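Local coordinates for protein 4-hydroxybenzoyl-CoA thioesterase (Staphylococcus aureus, PDB 6FDG) that probably hydrolyses the thioester of 1,4-dihydroxy-2-naphthoyl-CoA, a step on the way to vitamin K2, as a hotdog-fold acyl-CoA thioesterase, at residues Y3-I8 against K75-V80; I21-Y26 against V62-S67; L35-K40 against V146-G151; R87-Y92 against S106-C111. One frame throughout, in Å; residues are numbered along the deposited sequence.

Interaction 1: Y3-I8 against K75-V80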
loop_
_atom_site.group_PDB
_atom_site.type_symbol
_atom_site.label_atom_id
_atom_site.label_comp_id
_atom_site.label_asym_id
_atom_site.label_seq_id
_atom_site.Cartn_x
_atom_site.Cartn_y
_atom_site.Cartn_z
ATOM N N TYR A 3 23.777 10.498 13.371
ATOM C CA TYR A 3 22.436 10.408 12.809
ATOM C C TYR A 3 22.320 10.952 11.465
ATOM O O TYR A 3 23.191 11.756 11.005
ATOM C CB TYR A 3 21.437 11.091 13.713
ATOM C CG TYR A 3 21.551 12.663 13.824
ATOM C CD1 TYR A 3 20.918 13.489 12.989
ATOM C CD2 TYR A 3 22.431 13.238 14.759
ATOM C CE1 TYR A 3 21.055 14.944 13.032
ATOM C CE2 TYR A 3 22.610 14.639 14.837
ATOM C CZ TYR A 3 21.947 15.401 13.931
ATOM O OH TYR A 3 22.011 16.833 13.967
ATOM N N SER A 4 21.330 10.576 10.648
ATOM C CA SER A 4 20.983 11.135 9.393
ATOM C C SER A 4 19.631 11.906 9.536
ATOM O O SER A 4 18.849 11.636 10.447
ATOM C CB SER A 4 20.903 10.094 8.273
ATOM O OG SER A 4 19.944 9.128 8.635
ATOM N N ILE A 5 19.407 12.839 8.586
ATOM C CA ILE A 5 18.110 13.477 8.393
ATOM C C ILE A 5 17.651 13.257 7.031
ATOM O O ILE A 5 18.378 13.503 6.035
ATOM C CB ILE A 5 18.182 15.054 8.644
ATOM C CG1 ILE A 5 18.630 15.304 10.048
ATOM C CG2 ILE A 5 16.800 15.692 8.277
ATOM C CD1 ILE A 5 17.677 15.034 11.116
ATOM N N THR A 6 16.431 12.680 6.882
ATOM C CA THR A 6 15.835 12.429 5.619
ATOM C C THR A 6 14.577 13.224 5.450
ATOM O O THR A 6 13.658 13.134 6.304
ATOM C CB THR A 6 15.479 10.923 5.511
ATOM O OG1 THR A 6 16.597 10.107 5.844
ATOM C CG2 THR A 6 14.945 10.548 4.137
ATOM N N GLU A 7 14.395 13.912 4.340
ATOM C CA GLU A 7 13.150 14.655 4.083
ATOM C C GLU A 7 12.234 13.754 3.249
ATOM O O GLU A 7 12.652 13.159 2.246
ATOM C CB GLU A 7 13.464 15.928 3.295
ATOM C CG GLU A 7 14.324 16.908 4.102
ATOM C CD GLU A 7 14.414 18.272 3.382
ATOM O OE1 GLU A 7 13.368 18.948 3.297
ATOM O OE2 GLU A 7 15.503 18.619 2.870
ATOM N N ILE A 8 10.968 13.707 3.651
ATOM C CA ILE A 8 9.934 12.971 2.974
ATOM C C ILE A 8 8.731 13.895 2.762
ATOM O O ILE A 8 8.299 14.564 3.694
ATOM C CB ILE A 8 9.526 11.718 3.797
ATOM C CG1 ILE A 8 10.755 10.811 4.024
ATOM C CG2 ILE A 8 8.330 11.019 3.141
ATOM C CD1 ILE A 8 10.421 9.550 4.811
ATOM N N LYS A 75 10.735 15.642 8.398
ATOM C CA LYS A 75 12.128 15.279 8.484
ATOM C C LYS A 75 12.230 14.148 9.442
ATOM O O LYS A 75 11.643 14.118 10.516
ATOM C CB LYS A 75 12.964 16.466 9.004
ATOM C CG LYS A 75 12.961 17.644 7.995
ATOM C CD LYS A 75 13.681 18.898 8.483
ATOM C CE LYS A 75 13.336 19.992 7.451
ATOM N NZ LYS A 75 13.590 19.545 6.020
ATOM N N VAL A 76 12.924 13.078 9.013
ATOM C CA VAL A 76 13.113 11.850 9.792
ATOM C C VAL A 76 14.547 11.772 10.274
ATOM O O VAL A 76 15.426 11.785 9.412
ATOM C CB VAL A 76 12.714 10.567 9.047
ATOM C CG1 VAL A 76 12.812 9.429 10.027
ATOM C CG2 VAL A 76 11.355 10.703 8.418
ATOM N N LYS A 77 14.784 11.746 11.543
ATOM C CA LYS A 77 16.103 11.616 12.186
ATOM C C LYS A 77 16.263 10.133 12.482
ATOM O O LYS A 77 15.417 9.555 13.173
ATOM C CB LYS A 77 16.197 12.474 13.444
ATOM C CG LYS A 77 17.521 12.356 14.175
ATOM C CD LYS A 77 17.507 13.328 15.377
ATOM C CE LYS A 77 18.842 13.367 16.068
ATOM N NZ LYS A 77 18.773 14.320 17.246
ATOM N N THR A 78 17.361 9.513 12.036
ATOM C CA THR A 78 17.685 8.088 12.185
ATOM C C THR A 78 18.987 7.870 12.823
ATOM O O THR A 78 19.953 8.538 12.383
ATOM C CB THR A 78 17.672 7.424 10.823
ATOM O OG1 THR A 78 16.467 7.630 10.141
ATOM C CG2 THR A 78 17.882 5.894 10.959
ATOM N N TRP A 79 19.086 6.957 13.731
ATOM C CA TRP A 79 20.412 6.566 14.298
ATOM C C TRP A 79 20.346 5.112 14.707
ATOM O O TRP A 79 19.266 4.462 14.710
ATOM C CB TRP A 79 20.829 7.397 15.535
ATOM C CG TRP A 79 20.010 7.290 16.705
ATOM C CD1 TRP A 79 20.293 6.533 17.819
ATOM C CD2 TRP A 79 18.808 8.001 17.036
ATOM N NE1 TRP A 79 19.322 6.701 18.780
ATOM C CE2 TRP A 79 18.416 7.597 18.309
ATOM C CE3 TRP A 79 17.993 8.918 16.328
ATOM C CZ2 TRP A 79 17.269 8.172 18.970
ATOM C CZ3 TRP A 79 16.882 9.368 16.945
ATOM C CH2 TRP A 79 16.561 9.005 18.207
ATOM N N VAL A 80 21.499 4.477 14.867
ATOM C CA VAL A 80 21.615 3.089 15.302
ATOM C C VAL A 80 21.767 3.074 16.808
ATOM O O VAL A 80 22.836 3.444 17.368
ATOM C CB VAL A 80 22.751 2.392 14.569
ATOM C CG1 VAL A 80 22.857 0.967 15.160
ATOM C CG2 VAL A 80 22.515 2.387 13.078
HETATM O O HOH W 1 17.219 9.769 8.447
#
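Ser4 with Thr78 and Thr6 with Val76 are hydrogen-bonded pairs of two antiparallel strands, whose axes run at 155° and approach to 4.5 Å; the bonds in both pairs are close to straight. Between them, Ile5 and Lys77 form a non-hydrogen-bonded pair, and Glu7 faces Lys75 in the same way. On the face bearing Tyr3, Ile5, Glu7 and the lysines, Lys77 reaches over to Tyr3 on the neighbouring strand. With its chain fully extended, it lays CE over one face of the ring, 3.6 Å above the plane and shifted toward the rim. The ammonium group follows, Lys77 NZ standing 4.5 Å from the Tyr3 ring centroid and 7° off the normal, a cation-pi contact. Ile5 CD1 rests 3.8 Å from Lys77 CB, covering the root of the same lysine. At the far end Glu7 and Lys75 lie side by side; a bend in the last lysine torsion (chi4 -51°) turns Lys75 NZ into a salt bridge, 2.8 Å from Glu7 OE1. The other face is polar at its centre. One water bonds Ser4 OG, Thr78 OG1 (2.8 Å), Thr6 OG1 and Val76 O, donating to the last two, and so ties the side chains of both strands together; Thr6 OG1 is also bonded to Asp36. Helix 26-41, the central helix of the hotdog fold, covers this face, with Ala33 against Val76 and Thr78 and Tyr37 against Ser4. In the sheet, strand 146-147 flanks Tyr3, and strand 88-95 pairs with the other edge of 75-80.

Interaction 2: I21-Y26 against V62-S67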
loop_
_atom_site.group_PDB
_atom_site.type_symbol
_atom_site.label_atom_id
_atom_site.label_comp_id
_atom_site.label_asym_id
_atom_site.label_seq_id
_atom_site.Cartn_x
_atom_site.Cartn_y
_atom_site.Cartn_z
ATOM N N ILE A 21 -2.075 10.811 7.693
ATOM C CA ILE A 21 -1.236 9.719 7.197
ATOM C C ILE A 21 -1.607 8.452 7.948
ATOM O O ILE A 21 -1.542 8.383 9.132
ATOM C CB ILE A 21 0.246 10.014 7.278
ATOM C CG1 ILE A 21 0.584 11.325 6.529
ATOM C CG2 ILE A 21 1.073 8.828 6.801
ATOM C CD1 ILE A 21 0.228 11.432 5.213
ATOM N N TYR A 22 -2.016 7.398 7.175
ATOM C CA TYR A 22 -2.424 6.110 7.765
ATOM C C TYR A 22 -1.312 5.564 8.614
ATOM O O TYR A 22 -0.141 5.529 8.164
ATOM C CB TYR A 22 -2.823 5.176 6.649
ATOM C CG TYR A 22 -3.228 3.796 7.137
ATOM C CD1 TYR A 22 -4.379 3.629 7.901
ATOM C CD2 TYR A 22 -2.424 2.653 6.868
ATOM C CE1 TYR A 22 -4.742 2.368 8.433
ATOM C CE2 TYR A 22 -2.836 1.392 7.325
ATOM C CZ TYR A 22 -3.927 1.330 8.140
ATOM O OH TYR A 22 -4.317 0.036 8.586
ATOM N N HIS A 23 -1.597 5.069 9.810
ATOM C CA HIS A 23 -0.600 4.697 10.764
ATOM C C HIS A 23 0.285 3.559 10.212
ATOM O O HIS A 23 1.463 3.464 10.555
ATOM C CB HIS A 23 -1.217 4.284 12.137
ATOM C CG HIS A 23 -1.962 2.992 12.137
ATOM N ND1 HIS A 23 -3.232 2.853 11.685
ATOM C CD2 HIS A 23 -1.614 1.768 12.595
ATOM C CE1 HIS A 23 -3.628 1.565 11.857
ATOM N NE2 HIS A 23 -2.661 0.904 12.399
ATOM N N GLY A 24 -0.272 2.698 9.370
ATOM C CA GLY A 24 0.522 1.606 8.772
ATOM C C GLY A 24 1.529 2.054 7.797
ATOM O O GLY A 24 2.392 1.199 7.442
ATOM N N ASN A 25 1.550 3.265 7.311
ATOM C CA ASN A 25 2.502 3.758 6.302
ATOM C C ASN A 25 3.766 4.230 6.921
ATOM O O ASN A 25 4.781 4.423 6.201
ATOM C CB ASN A 25 1.870 4.870 5.428
ATOM C CG ASN A 25 0.776 4.375 4.601
ATOM O OD1 ASN A 25 0.747 3.218 4.188
ATOM N ND2 ASN A 25 -0.183 5.265 4.253
ATOM N N TYR A 26 3.832 4.371 8.231
ATOM C CA TYR A 26 5.040 4.917 8.830
ATOM C C TYR A 26 6.191 3.949 8.727
ATOM O O TYR A 26 7.333 4.392 8.625
ATOM C CB TYR A 26 4.761 5.286 10.291
ATOM C CG TYR A 26 3.959 6.572 10.485
ATOM C CD1 TYR A 26 2.624 6.746 10.126
ATOM C CD2 TYR A 26 4.605 7.644 11.009
ATOM C CE1 TYR A 26 1.918 7.895 10.360
ATOM C CE2 TYR A 26 3.846 8.833 11.294
ATOM C CZ TYR A 26 2.564 8.893 10.949
ATOM O OH TYR A 26 1.853 10.094 11.269
ATOM N N VAL A 62 6.223 1.909 16.760
ATOM C CA VAL A 62 5.914 3.287 16.348
ATOM C C VAL A 62 5.076 3.930 17.453
ATOM O O VAL A 62 4.087 3.316 17.897
ATOM C CB VAL A 62 5.127 3.405 15.060
ATOM C CG1 VAL A 62 5.130 4.807 14.520
ATOM C CG2 VAL A 62 5.693 2.439 13.915
ATOM N N ASN A 63 5.473 5.087 17.962
ATOM C CA ASN A 63 4.654 5.820 18.933
ATOM C C ASN A 63 4.302 7.122 18.375
ATOM O O ASN A 63 5.207 7.949 18.098
ATOM C CB ASN A 63 5.468 6.007 20.171
ATOM C CG ASN A 63 4.630 6.544 21.316
ATOM O OD1 ASN A 63 4.387 7.689 21.380
ATOM N ND2 ASN A 63 4.031 5.644 22.080
ATOM N N TYR A 64 3.007 7.323 18.213
ATOM C CA TYR A 64 2.448 8.433 17.457
ATOM C C TYR A 64 2.130 9.602 18.469
ATOM O O TYR A 64 1.194 9.473 19.238
ATOM C CB TYR A 64 1.198 8.053 16.680
ATOM C CG TYR A 64 1.447 6.838 15.714
ATOM C CD1 TYR A 64 1.258 5.578 16.206
ATOM C CD2 TYR A 64 1.742 7.012 14.439
ATOM C CE1 TYR A 64 1.480 4.451 15.396
ATOM C CE2 TYR A 64 1.939 5.893 13.574
ATOM C CZ TYR A 64 1.780 4.660 14.074
ATOM O OH TYR A 64 2.028 3.503 13.315
ATOM N N LYS A 65 2.847 10.683 18.405
ATOM C CA LYS A 65 2.600 11.819 19.337
ATOM C C LYS A 65 1.690 12.760 18.766
ATOM O O LYS A 65 0.894 13.377 19.586
ATOM C CB LYS A 65 3.916 12.519 19.621
ATOM C CG LYS A 65 5.085 11.746 20.069
ATOM C CD LYS A 65 4.986 10.924 21.246
ATOM C CE LYS A 65 6.398 10.248 21.404
ATOM N NZ LYS A 65 6.521 9.451 22.619
ATOM N N LYS A 66 1.694 13.048 17.496
ATOM C CA LYS A 66 0.834 13.979 16.796
ATOM C C LYS A 66 0.435 13.365 15.504
ATOM O O LYS A 66 1.305 12.810 14.789
ATOM C CB LYS A 66 1.563 15.344 16.490
ATOM C CG LYS A 66 1.980 16.104 17.707
ATOM C CD LYS A 66 2.474 17.477 17.266
ATOM C CE LYS A 66 2.039 18.612 18.187
ATOM N NZ LYS A 66 2.915 18.605 19.377
ATOM N N SER A 67 -0.789 13.505 15.052
ATOM C CA SER A 67 -1.169 13.196 13.682
ATOM C C SER A 67 -0.407 13.978 12.653
ATOM O O SER A 67 -0.005 15.204 12.927
ATOM C CB SER A 67 -2.726 13.219 13.467
ATOM O OG SER A 67 -3.300 12.169 14.199
HETATM O O HOH W 2 2.684 10.521 13.947
#
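His23 O takes two donors: the hydroxyl of Tyr64, with OH 2.8 Å from His23 O, and, weakly, the backbone N of Tyr26. The phenol comes from above the peptide plane, 44° out of it. The phenol oxygen also touches the histidine side chain, Tyr64 OH lying 3.5 Å from His23 CB. CB of Tyr64 points toward the loop, and CG stands anti to the carbonyl carbon (chi1 -56°), beside the backbone N. Along its flank the Tyr64 ring drives an edge into Tyr26: Tyr64 CE2 sits 3.6 Å above the centre of the Tyr26 ring, and the planes stand at 88°, a T-shaped pair. Tyr26 begins helix 26-41, the central helix of the hotdog fold, so the two tyrosines join the loop entering that helix to the end of strand 57-64. Val62 CG1 lies against one face of the Tyr64 ring and reaches to 4.3 Å from Tyr26 CB. The hydroxyl of Tyr26 extends to a water, 2.8 Å from Tyr26 OH, that donates to Lys66 O and carries the link past the strand end. Trp29 and Thr103 also pack on Tyr26. Strand 57-64 pairs through Val62 and Asn63 with a strand of another subunit of the tetramer, whose Leu60 touches Tyr64.

Interaction 3: L35-K40 against V146-G151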
loop_
_atom_site.group_PDB
_atom_site.type_symbol
_atom_site.label_atom_id
_atom_site.label_comp_id
_atom_site.label_asym_id
_atom_site.label_seq_id
_atom_site.Cartn_x
_atom_site.Cartn_y
_atom_site.Cartn_z
ATOM N N LEU A 35 17.392 3.483 4.873
ATOM C CA LEU A 35 18.183 3.272 3.657
ATOM C C LEU A 35 18.975 4.565 3.375
ATOM O O LEU A 35 20.108 4.425 2.783
ATOM C CB LEU A 35 17.279 2.827 2.521
ATOM C CG LEU A 35 16.761 1.389 2.630
ATOM C CD1 LEU A 35 15.667 1.120 1.572
ATOM C CD2 LEU A 35 17.865 0.342 2.438
ATOM N N ASP A 36 18.447 5.739 3.704
ATOM C CA ASP A 36 19.191 6.988 3.506
ATOM C C ASP A 36 20.332 6.996 4.493
ATOM O O ASP A 36 21.469 7.445 4.157
ATOM C CB ASP A 36 18.236 8.181 3.765
ATOM C CG ASP A 36 18.841 9.535 3.440
ATOM O OD1 ASP A 36 19.508 9.662 2.388
ATOM O OD2 ASP A 36 18.622 10.431 4.291
ATOM N N TYR A 37 20.185 6.582 5.756
ATOM C CA TYR A 37 21.262 6.476 6.758
ATOM C C TYR A 37 22.362 5.612 6.155
ATOM O O TYR A 37 23.561 5.959 6.183
ATOM C CB TYR A 37 20.740 5.939 8.087
ATOM C CG TYR A 37 21.764 5.699 9.109
ATOM C CD1 TYR A 37 22.515 4.516 9.140
ATOM C CD2 TYR A 37 22.026 6.644 10.125
ATOM C CE1 TYR A 37 23.468 4.267 10.098
ATOM C CE2 TYR A 37 22.969 6.420 11.115
ATOM C CZ TYR A 37 23.707 5.253 11.107
ATOM O OH TYR A 37 24.675 5.033 12.123
ATOM N N ILE A 38 22.027 4.422 5.681
ATOM C CA ILE A 38 23.034 3.511 5.187
ATOM C C ILE A 38 23.758 4.169 4.011
ATOM O O ILE A 38 25.037 3.970 3.930
ATOM C CB ILE A 38 22.278 2.187 4.797
ATOM C CG1 ILE A 38 21.745 1.474 6.025
ATOM C CG2 ILE A 38 23.193 1.294 3.887
ATOM C CD1 ILE A 38 20.832 0.300 5.694
ATOM N N SER A 39 23.067 4.744 3.099
ATOM C CA SER A 39 23.774 5.408 1.995
ATOM C C SER A 39 24.744 6.470 2.473
ATOM O O SER A 39 25.918 6.628 2.081
ATOM C CB SER A 39 22.752 5.940 1.037
ATOM O OG SER A 39 23.218 6.506 -0.153
ATOM N N LYS A 40 24.294 7.308 3.368
ATOM C CA LYS A 40 25.149 8.394 3.906
ATOM C C LYS A 40 26.299 7.868 4.627
ATOM O O LYS A 40 27.409 8.538 4.653
ATOM C CB LYS A 40 24.262 9.358 4.717
ATOM C CG LYS A 40 23.374 10.192 3.858
ATOM C CD LYS A 40 22.252 10.957 4.554
ATOM C CE LYS A 40 21.629 11.957 3.726
ATOM N NZ LYS A 40 20.474 12.585 4.400
ATOM N N VAL A 146 26.860 13.948 15.588
ATOM C CA VAL A 146 27.217 14.288 14.251
ATOM C C VAL A 146 26.099 14.000 13.236
ATOM O O VAL A 146 25.597 12.784 13.303
ATOM C CB VAL A 146 28.499 13.426 13.819
ATOM C CG1 VAL A 146 28.935 13.725 12.399
ATOM C CG2 VAL A 146 29.619 13.588 14.838
ATOM N N GLU A 147 25.735 14.834 12.314
ATOM C CA GLU A 147 24.869 14.495 11.218
ATOM C C GLU A 147 25.654 14.016 10.102
ATOM O O GLU A 147 26.499 14.825 9.510
ATOM C CB GLU A 147 23.992 15.628 10.752
ATOM C CG GLU A 147 22.927 15.303 9.714
ATOM C CD GLU A 147 22.246 16.395 8.866
ATOM O OE1 GLU A 147 22.483 17.555 9.109
ATOM O OE2 GLU A 147 21.546 16.153 7.828
ATOM N N ILE A 148 25.515 12.775 9.648
ATOM C CA ILE A 148 26.175 12.321 8.444
ATOM C C ILE A 148 25.449 12.755 7.264
ATOM O O ILE A 148 24.212 12.869 7.212
ATOM C CB ILE A 148 26.379 10.776 8.463
ATOM C CG1 ILE A 148 25.018 10.020 8.610
ATOM C CG2 ILE A 148 27.374 10.432 9.581
ATOM C CD1 ILE A 148 25.174 8.506 8.428
ATOM N N MET A 149 26.191 13.049 6.192
ATOM C CA MET A 149 25.632 13.471 4.913
ATOM C C MET A 149 26.572 13.224 3.782
ATOM O O MET A 149 27.738 12.962 3.987
ATOM C CB MET A 149 25.163 14.872 4.933
ATOM C CG MET A 149 26.302 15.716 5.219
ATOM S SD MET A 149 25.918 17.541 5.273
ATOM C CE MET A 149 25.820 17.732 7.033
ATOM N N ASP A 150 26.036 13.262 2.526
ATOM C CA ASP A 150 26.895 13.059 1.375
ATOM C C ASP A 150 27.867 14.222 1.211
ATOM O O ASP A 150 27.408 15.364 1.571
ATOM C CB ASP A 150 26.032 12.955 0.066
ATOM C CG ASP A 150 24.992 11.874 0.200
ATOM O OD1 ASP A 150 25.450 10.713 0.330
ATOM O OD2 ASP A 150 23.805 12.210 0.360
ATOM N N GLY A 151 29.060 14.000 0.817
ATOM C CA GLY A 151 29.911 15.075 0.463
ATOM C C GLY A 151 30.731 15.588 1.589
ATOM O O GLY A 151 31.521 16.509 1.470
HETATM O O HOH W 3 23.628 9.051 0.156
HETATM O O HOH W 4 21.610 13.688 6.810
#
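Ile148 covers one face of the Tyr37 ring with its CD1, a CH-pi contact in which the methyl lies 4.0 Å above the plane toward the rim, 21° off the normal as seen from the centroid. The two side chains cross at about a right angle. CG1 of Ile148 sits between the backbone N and the carbonyl carbon (chi1 58°), and the methyl beyond it also meets the helix backbone, Ile148 CD1 being 3.8 Å from Tyr37 O. Lys40, one turn further on, closes in from beside it, with its CB 3.9 Å from Ile148 CD1. Its extended chain then runs past the 146-151 backbone, Lys40 CG lying 4.1 Å from Met149 CA. Here the C-terminal part of the chain packs beside helix 26-41, which the hotdog sheet wraps, and strand 146-147 runs parallel to strand 2-9 at the edge of that sheet. The lysine ends in a salt bridge within the helix: Lys40 NZ meets Asp36 OD2 on its syn side at 2.8 Å, and that oxygen also bonds Thr6. Lys40 NZ donates as well to a water 2.9 Å away, which also lies within hydrogen-bonding distance of Glu147 OE2 and Ile148 O. Asp150 crosses the lysine chain at about a right angle, its OD2 4.0 Å from Lys40 CE but well short of the ammonium nitrogen. Tyr37 also packs against Tyr133 and Val136 of helix 127-141.

Interaction 4: R87-Y92 against S106-C111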
loop_
_atom_site.group_PDB
_atom_site.type_symbol
_atom_site.label_atom_id
_atom_site.label_comp_id
_atom_site.label_asym_id
_atom_site.label_seq_id
_atom_site.Cartn_x
_atom_site.Cartn_y
_atom_site.Cartn_z
ATOM N N ARG A 87 22.502 -8.345 14.775
ATOM C CA ARG A 87 21.272 -7.499 14.715
ATOM C C ARG A 87 21.545 -6.114 15.031
ATOM O O ARG A 87 22.444 -5.720 15.819
ATOM C CB ARG A 87 20.212 -8.006 15.624
ATOM C CG ARG A 87 20.472 -7.914 17.083
ATOM C CD ARG A 87 19.544 -8.811 17.953
ATOM N NE ARG A 87 19.235 -10.056 17.220
ATOM C CZ ARG A 87 19.897 -11.227 17.275
ATOM N NH1 ARG A 87 20.893 -11.472 18.183
ATOM N NH2 ARG A 87 19.520 -12.177 16.407
ATOM N N SER A 88 20.783 -5.241 14.400
ATOM C CA SER A 88 20.902 -3.789 14.628
ATOM C C SER A 88 19.539 -3.235 15.076
ATOM O O SER A 88 18.489 -3.725 14.497
ATOM C CB SER A 88 21.268 -3.032 13.439
ATOM O OG SER A 88 22.633 -3.318 12.975
ATOM N N VAL A 89 19.492 -2.297 15.979
ATOM C CA VAL A 89 18.240 -1.583 16.332
ATOM C C VAL A 89 18.425 -0.137 15.917
ATOM O O VAL A 89 19.336 0.555 16.399
ATOM C CB VAL A 89 17.920 -1.667 17.810
ATOM C CG1 VAL A 89 16.609 -0.926 18.117
ATOM C CG2 VAL A 89 17.794 -3.136 18.228
ATOM N N TYR A 90 17.623 0.326 14.973
ATOM C CA TYR A 90 17.557 1.722 14.532
ATOM C C TYR A 90 16.475 2.395 15.307
ATOM O O TYR A 90 15.387 1.807 15.557
ATOM C CB TYR A 90 17.261 1.826 13.057
ATOM C CG TYR A 90 18.265 1.252 12.110
ATOM C CD1 TYR A 90 18.431 -0.093 11.928
ATOM C CD2 TYR A 90 19.150 2.118 11.448
ATOM C CE1 TYR A 90 19.414 -0.592 11.052
ATOM C CE2 TYR A 90 20.129 1.619 10.546
ATOM C CZ TYR A 90 20.210 0.313 10.432
ATOM O OH TYR A 90 21.198 -0.225 9.526
ATOM N N LYS A 91 16.678 3.656 15.669
ATOM C CA LYS A 91 15.639 4.515 16.248
ATOM C C LYS A 91 15.434 5.688 15.344
ATOM O O LYS A 91 16.307 6.156 14.596
ATOM C CB LYS A 91 16.029 4.974 17.673
ATOM C CG LYS A 91 15.777 3.888 18.701
ATOM C CD LYS A 91 16.167 4.271 20.123
ATOM C CE LYS A 91 15.282 5.380 20.600
ATOM N NZ LYS A 91 15.141 5.170 22.127
ATOM N N TYR A 92 14.191 6.209 15.429
ATOM C CA TYR A 92 13.742 7.294 14.585
ATOM C C TYR A 92 12.945 8.340 15.332
ATOM O O TYR A 92 12.228 8.052 16.317
ATOM C CB TYR A 92 12.744 6.801 13.517
ATOM C CG TYR A 92 13.275 5.576 12.763
ATOM C CD1 TYR A 92 12.997 4.285 13.282
ATOM C CD2 TYR A 92 13.934 5.682 11.583
ATOM C CE1 TYR A 92 13.506 3.143 12.659
ATOM C CE2 TYR A 92 14.414 4.518 10.917
ATOM C CZ TYR A 92 14.134 3.279 11.444
ATOM O OH TYR A 92 14.579 2.108 10.748
ATOM N N SER A 106 11.178 2.515 16.375
ATOM C CA SER A 106 12.364 1.725 16.236
ATOM C C SER A 106 12.113 0.543 15.351
ATOM O O SER A 106 10.963 0.080 15.170
ATOM C CB SER A 106 12.907 1.238 17.560
ATOM O OG SER A 106 11.996 0.432 18.258
ATOM N N THR A 107 13.155 0.019 14.731
ATOM C CA THR A 107 13.152 -1.229 13.968
ATOM C C THR A 107 14.351 -2.074 14.274
ATOM O O THR A 107 15.527 -1.531 14.173
ATOM C CB THR A 107 13.116 -1.031 12.476
ATOM O OG1 THR A 107 14.278 -0.236 12.078
ATOM C CG2 THR A 107 11.828 -0.348 11.966
ATOM N N GLU A 108 14.178 -3.353 14.573
ATOM C CA GLU A 108 15.311 -4.321 14.645
ATOM C C GLU A 108 15.418 -4.960 13.317
ATOM O O GLU A 108 14.428 -5.399 12.702
ATOM C CB GLU A 108 15.000 -5.304 15.749
ATOM C CG GLU A 108 16.174 -6.360 15.911
ATOM C CD GLU A 108 15.761 -7.369 16.938
ATOM O OE1 GLU A 108 14.729 -8.027 16.703
ATOM O OE2 GLU A 108 16.452 -7.516 17.927
ATOM N N LEU A 109 16.676 -5.107 12.823
ATOM C CA LEU A 109 17.041 -5.665 11.513
ATOM C C LEU A 109 18.042 -6.800 11.765
ATOM O O LEU A 109 18.911 -6.665 12.652
ATOM C CB LEU A 109 17.663 -4.685 10.586
ATOM C CG LEU A 109 16.866 -3.624 9.890
ATOM C CD1 LEU A 109 16.179 -4.211 8.766
ATOM C CD2 LEU A 109 15.940 -2.806 10.720
ATOM N N ILE A 110 17.945 -7.827 10.992
ATOM C CA ILE A 110 18.941 -8.958 10.918
ATOM C C ILE A 110 19.364 -9.034 9.467
ATOM O O ILE A 110 18.776 -8.455 8.576
ATOM C CB ILE A 110 18.423 -10.303 11.488
ATOM C CG1 ILE A 110 17.212 -10.804 10.687
ATOM C CG2 ILE A 110 18.084 -10.125 12.921
ATOM C CD1 ILE A 110 16.690 -12.199 10.964
ATOM N N CYS A 111 20.399 -9.861 9.179
ATOM C CA CYS A 111 20.756 -10.181 7.809
ATOM C C CYS A 111 20.713 -11.693 7.632
ATOM O O CYS A 111 21.150 -12.412 8.528
ATOM C CB CYS A 111 22.196 -9.701 7.546
ATOM S SG CYS A 111 22.408 -7.899 7.468
#
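This is the pairing of a beta hairpin, Ser88 against Leu109 and Tyr90 against Thr107, made by the successive antiparallel strands 88-95 and 101-113. Both are hydrogen-bonded pairs; Leu109 N donates to Ser88 O at 2.8 Å, nearly along the C=O axis. Val89 and Glu108 form the non-hydrogen-bonded pair between them. Tyr92 crosses Thr107 at about a right angle, and their hydroxyls bond, Tyr92 OH lying 2.7 Å from Thr107 OG1. The threonine hydroxyl, between the backbone N and the carbonyl carbon (chi1 58°), comes up at the edge of the phenol ring. Tyr92 OH is bonded to Arg34 as well, and Phe30 stacks on the ring, so this face of the sheet lies against helix 26-41, in the hotdog manner. Next to it the Tyr90 ring has Thr107 O at its edge, in plane, while Tyr90 CD1 touches Leu109 CD2 at 3.9 Å; its hydroxyl bonds Tyr133 of helix 127-141. On the face of Val89 and Glu108, the glutamate runs beside Arg87, with guanidinium and carboxylate planes 64° apart. Their salt bridge is long, Arg87 NE to Glu108 OE2 being 3.8 Å, and OE1 of the glutamate bonds Thr58 of the adjoining strand 57-64.

All four contacts reach one curved sheet and the helix 26-41 it wraps, the hotdog arrangement. Interaction 1 pairs the first strand with the distant strand 73-83, whereas interaction 4 is a hairpin; their centres are about 14 Å apart, and they meet where strands 73-83 and 88-95 run side by side. Interaction 3, centred about 9 Å from interaction 1, is joined to it by Thr6 and Asp36. Interaction 2 lies across the chain's centre from interaction 3, about 24 Å away, where the sheet runs on into another subunit. Along the chain, interaction 2 falls between the two segments of interaction 1, interaction 4 follows both, and interaction 3 spans from helix to C-terminal part, so the chain's start and end fold onto one sheet and helix.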